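Local coordinates for lipoprotein (Mycoplasma mycoides subsp. capri, PDB 7ADK), which belongs to the Mycoplasma peptidase (DUF31) family and probably cleaves proteins as a peptidase of the trypsin-like PA clan, at residues B[281-287]-B[634-638]; B[305-309]-B[401-406]. One frame throughout, in Å; residues are numbered along the deposited sequence.

Contact 1. Residues B[281-287]-B[634-638]; sequences VGLARTL and IVGYP
Tyr637 and Leu287 make the single hydrogen bond found between the loop leading into strand 289-293 and the loop that joins helices 603-606 and 651-655: Tyr637 OH donates to Leu287 O at 2.9 Å, tilted 32° from the carbonyl plane. The accepting carbonyl lies just beyond an inverse gamma turn centred on Thr286, whose weak Leu287 N to Arg285 O bond is 2.8 Å. Thr286 O lies at the ring edge, 3.8 Å from Tyr637 CE1. Thr286 CG2 meets Val635 CB at 3.6 Å, the two side chains crossing at about a right angle. Val281 CG1 adds an apolar contact with Val635 CG1 at 4.2 Å, and Ile634 CG2 lies 3.7 Å from Gly282 CA.

All touching residues are buried, and Leu287 also packs on Ile428 of sheet strand 421-433. Tyr637 N is bound by Thr425 OG1 of that strand, while Val635 O accepts from Tyr752 OH, so the backbone is hydrogen-bonded on either side of Gly636. Its own loop helps to fix the threonine. With chi1 at -46°, OG1 sits beside the backbone N, and both reach Val281 O: N at 2.8 Å, and OG1 at 2.9 Å from a position 46° above the carbonyl plane.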
# COMPACT_ATOMS: atom_id res chain seq x y z
N VAL B 281 -1.97 -22.25 -6.10
CA VAL B 281 -1.14 -22.35 -4.87
C VAL B 281 -1.49 -21.40 -3.72
O VAL B 281 -1.70 -21.85 -2.60
CB VAL B 281 0.37 -22.32 -5.22
CG1 VAL B 281 1.30 -22.02 -4.04
CG2 VAL B 281 0.75 -23.66 -5.84
N GLY B 282 -1.48 -20.10 -3.93
CA GLY B 282 -1.70 -19.09 -2.88
C GLY B 282 -3.15 -18.74 -2.63
O GLY B 282 -3.50 -17.94 -1.77
N LEU B 283 -3.99 -19.34 -3.44
CA LEU B 283 -5.44 -19.28 -3.46
C LEU B 283 -5.89 -20.73 -3.44
O LEU B 283 -5.23 -21.59 -4.01
CB LEU B 283 -5.84 -18.51 -4.73
CG LEU B 283 -7.30 -18.62 -5.21
CD1 LEU B 283 -7.51 -17.59 -6.32
CD2 LEU B 283 -7.63 -20.00 -5.78
N ALA B 284 -6.99 -21.00 -2.79
CA ALA B 284 -7.44 -22.36 -2.51
C ALA B 284 -6.57 -23.24 -1.60
O ALA B 284 -7.14 -23.98 -0.82
CB ALA B 284 -7.88 -23.08 -3.77
N ARG B 285 -5.24 -23.20 -1.66
CA ARG B 285 -4.39 -24.21 -1.01
C ARG B 285 -3.57 -23.65 0.13
O ARG B 285 -3.69 -24.14 1.25
CB ARG B 285 -3.51 -24.94 -2.04
CG ARG B 285 -4.26 -25.53 -3.23
CD ARG B 285 -5.22 -26.66 -2.91
NE ARG B 285 -5.89 -27.09 -4.15
CZ ARG B 285 -7.09 -26.72 -4.56
NH1 ARG B 285 -8.07 -26.47 -3.75
NH2 ARG B 285 -7.34 -26.58 -5.82
N THR B 286 -2.77 -22.62 -0.09
CA THR B 286 -2.05 -21.92 0.99
C THR B 286 -2.98 -20.94 1.66
O THR B 286 -2.71 -19.75 1.77
CB THR B 286 -0.76 -21.24 0.55
OG1 THR B 286 -0.06 -22.18 -0.22
CG2 THR B 286 0.10 -20.89 1.77
N LEU B 287 -4.16 -21.45 1.97
CA LEU B 287 -5.34 -20.65 2.12
C LEU B 287 -5.13 -19.65 3.25
O LEU B 287 -5.22 -18.45 2.95
CB LEU B 287 -6.63 -21.52 2.08
CG LEU B 287 -7.05 -22.46 3.23
CD1 LEU B 287 -7.89 -21.74 4.28
CD2 LEU B 287 -7.92 -23.58 2.71
N ILE B 634 3.78 -18.19 -3.78
CA ILE B 634 2.65 -17.34 -3.32
C ILE B 634 2.10 -18.05 -2.12
O ILE B 634 1.14 -18.82 -2.16
CB ILE B 634 1.47 -17.05 -4.27
CG1 ILE B 634 2.00 -16.31 -5.49
CG2 ILE B 634 0.44 -16.13 -3.57
CD1 ILE B 634 0.90 -15.80 -6.42
N VAL B 635 2.80 -17.81 -1.06
CA VAL B 635 2.54 -18.31 0.26
C VAL B 635 3.06 -17.26 1.19
O VAL B 635 3.85 -16.39 0.82
CB VAL B 635 3.23 -19.65 0.54
CG1 VAL B 635 2.60 -20.83 -0.18
CG2 VAL B 635 4.67 -19.60 0.10
N GLY B 636 2.62 -17.35 2.43
CA GLY B 636 2.99 -16.36 3.41
C GLY B 636 2.20 -15.09 3.23
O GLY B 636 2.03 -14.54 2.15
N TYR B 637 1.76 -14.58 4.37
CA TYR B 637 1.21 -13.25 4.49
C TYR B 637 2.02 -12.52 5.56
O TYR B 637 1.79 -12.73 6.75
CB TYR B 637 -0.29 -13.35 4.80
CG TYR B 637 -1.13 -14.13 3.81
CD1 TYR B 637 -1.22 -15.53 3.90
CD2 TYR B 637 -1.94 -13.44 2.90
CE1 TYR B 637 -2.16 -16.24 3.13
CE2 TYR B 637 -2.89 -14.15 2.13
CZ TYR B 637 -3.01 -15.54 2.26
OH TYR B 637 -4.00 -16.20 1.60
N PRO B 638 3.03 -11.73 5.20
CA PRO B 638 3.68 -10.87 6.17
C PRO B 638 2.74 -9.75 6.61
O PRO B 638 1.84 -9.36 5.87
CB PRO B 638 4.93 -10.36 5.46
CG PRO B 638 4.56 -10.38 3.99
CD PRO B 638 3.55 -11.51 3.86

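Contact 2. Residues B[305-309]-B[401-406]; sequences TIYKD and WQRKEI
Gln402 lies between Thr305 and Asp309, and its aliphatic part does most of the touching. Gln402 CG approaches Thr305 O at 3.5 Å and Asp309 CB at 3.8 Å; the aspartate and glutamine side chains run past each other in opposite directions. Farther along, the amide nitrogen Gln402 NE2 comes 3.4 Å from the methyl Thr305 CG2, a van der Waals approach. One turn on, Ile406 packs alongside the other branch of the threonine, with CG1 3.4 Å from Thr305 OG1. Its tip then turns to Ile306, where Ile406 CD1 and Ile306 CG1 meet at 3.8 Å, the two side chains crossing at about a right angle.

These contacts are those of an antiparallel helix pair: the axes of 305-309 and 402-406 run at 173° and come within 9.8 Å, with Gln402 and Ile406, one turn apart on their helix, directed at the partner.

The next shell positions two of these polar groups, the Gln402 amide and the Thr305 hydroxyl. A bend at chi2 (-52°) turns the Gln402 amide toward Glu405, three residues on, where NE2 donates to Glu405 OE2 at 2.7 Å; OE2 accepts through its anti lone pair and lies 21° out of the Gln402 amide plane. Thr305 OG1 is bonded within its own helix, to Gln301 O and Thr302 O. Trp401 occupies the N-cap position, and its carbonyl receives both Lys404 N and Glu405 N; one face of its indole is covered by Arg403 CB. Asp309 and Trp401 both also touch Ile379, in a loop preceding the second helix.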
# COMPACT_ATOMS: atom_id res chain seq x y z
N THR B 305 13.25 -8.90 29.36
CA THR B 305 13.84 -8.18 30.50
C THR B 305 14.83 -9.00 31.32
O THR B 305 15.78 -8.41 31.83
CB THR B 305 12.83 -7.50 31.42
OG1 THR B 305 11.87 -8.35 31.95
CG2 THR B 305 12.15 -6.32 30.71
N ILE B 306 14.74 -10.34 31.37
CA ILE B 306 15.82 -11.20 31.87
C ILE B 306 17.06 -11.08 30.96
O ILE B 306 18.17 -10.87 31.46
CB ILE B 306 15.35 -12.66 32.02
CG1 ILE B 306 14.29 -12.76 33.15
CG2 ILE B 306 16.52 -13.61 32.33
CD1 ILE B 306 13.50 -14.06 33.15
N TYR B 307 16.89 -11.11 29.64
CA TYR B 307 17.96 -10.84 28.67
C TYR B 307 18.57 -9.43 28.87
O TYR B 307 19.79 -9.29 28.96
CB TYR B 307 17.41 -11.04 27.25
CG TYR B 307 18.33 -10.53 26.15
CD1 TYR B 307 18.22 -9.20 25.72
CD2 TYR B 307 19.32 -11.36 25.60
CE1 TYR B 307 19.10 -8.69 24.75
CE2 TYR B 307 20.21 -10.86 24.63
CZ TYR B 307 20.10 -9.52 24.20
OH TYR B 307 20.94 -9.01 23.26
N LYS B 308 17.73 -8.39 29.01
CA LYS B 308 18.17 -7.02 29.34
C LYS B 308 18.92 -6.96 30.67
O LYS B 308 19.85 -6.17 30.78
CB LYS B 308 17.00 -6.02 29.29
CG LYS B 308 16.58 -5.67 27.84
CD LYS B 308 15.09 -5.33 27.58
CE LYS B 308 14.53 -4.08 28.25
NZ LYS B 308 13.15 -3.77 27.81
N ASP B 309 18.62 -7.80 31.66
CA ASP B 309 19.35 -7.86 32.93
C ASP B 309 20.77 -8.47 32.79
O ASP B 309 21.74 -7.93 33.34
CB ASP B 309 18.54 -8.62 33.99
CG ASP B 309 18.95 -8.29 35.42
OD1 ASP B 309 19.68 -7.29 35.65
OD2 ASP B 309 18.52 -9.01 36.34
N TRP B 401 16.00 -2.11 37.52
CA TRP B 401 15.90 -3.29 38.40
C TRP B 401 14.82 -4.25 37.90
O TRP B 401 13.67 -4.25 38.31
CB TRP B 401 15.86 -2.96 39.91
CG TRP B 401 15.61 -4.12 40.84
CD1 TRP B 401 14.72 -4.12 41.86
CD2 TRP B 401 16.17 -5.48 40.82
NE1 TRP B 401 14.74 -5.34 42.51
CE2 TRP B 401 15.61 -6.22 41.91
CE3 TRP B 401 17.06 -6.18 39.99
CZ2 TRP B 401 15.95 -7.55 42.17
CZ3 TRP B 401 17.38 -7.52 40.22
CH2 TRP B 401 16.84 -8.21 41.31
N GLN B 402 15.24 -5.09 36.95
CA GLN B 402 14.33 -5.87 36.12
C GLN B 402 13.43 -6.84 36.89
O GLN B 402 12.31 -7.04 36.47
CB GLN B 402 15.09 -6.66 35.04
CG GLN B 402 15.95 -5.79 34.10
CD GLN B 402 15.21 -4.62 33.45
OE1 GLN B 402 15.76 -3.55 33.27
NE2 GLN B 402 13.95 -4.77 33.14
N ARG B 403 13.85 -7.39 38.03
CA ARG B 403 12.99 -8.29 38.83
C ARG B 403 11.83 -7.56 39.53
O ARG B 403 10.83 -8.19 39.84
CB ARG B 403 13.87 -9.11 39.78
CG ARG B 403 13.24 -10.44 40.20
CD ARG B 403 14.26 -11.31 40.93
NE ARG B 403 13.66 -12.55 41.44
CZ ARG B 403 13.48 -13.69 40.81
NH1 ARG B 403 13.79 -13.88 39.57
NH2 ARG B 403 12.99 -14.71 41.44
N LYS B 404 11.91 -6.23 39.72
CA LYS B 404 10.78 -5.36 40.10
C LYS B 404 9.91 -5.01 38.88
O LYS B 404 8.69 -4.96 38.99
CB LYS B 404 11.31 -4.10 40.81
CG LYS B 404 10.20 -3.21 41.38
CD LYS B 404 10.73 -1.92 42.02
CE LYS B 404 11.29 -0.95 41.00
NZ LYS B 404 11.67 0.34 41.59
N GLU B 405 10.50 -4.83 37.70
CA GLU B 405 9.75 -4.66 36.46
C GLU B 405 8.97 -5.95 36.09
O GLU B 405 7.79 -5.90 35.78
CB GLU B 405 10.71 -4.17 35.36
CG GLU B 405 9.99 -3.81 34.06
CD GLU B 405 10.74 -2.76 33.22
OE1 GLU B 405 10.11 -1.76 32.82
OE2 GLU B 405 11.96 -2.90 32.96
N ILE B 406 9.58 -7.13 36.27
CA ILE B 406 8.95 -8.45 36.12
C ILE B 406 7.84 -8.66 37.15
O ILE B 406 6.82 -9.27 36.82
CB ILE B 406 10.01 -9.57 36.19
CG1 ILE B 406 10.93 -9.52 34.95
CG2 ILE B 406 9.40 -10.98 36.31
CD1 ILE B 406 12.28 -10.22 35.15

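From the modelled N terminus at residue 158, the chain first reaches 281-287, the loop just before strand 289-293, which joins a large antiparallel sheet. Helix 299-313 follows and supplies the first half of contact 2. That contact closes when helix 402-412 returns to it, after 91 intervening residues that include helices but no strand. The chain then builds many of the sheet strands before 634-638 closes contact 1, spanning 346 residues, so contact 2 nests wholly within the larger loop. Contact 1 ties loops in the buried body; contact 2 pairs helices farther out. Their centres are 40 Å apart, on opposite sides of the chain's centre, and their nearest atoms about 24 Å apart.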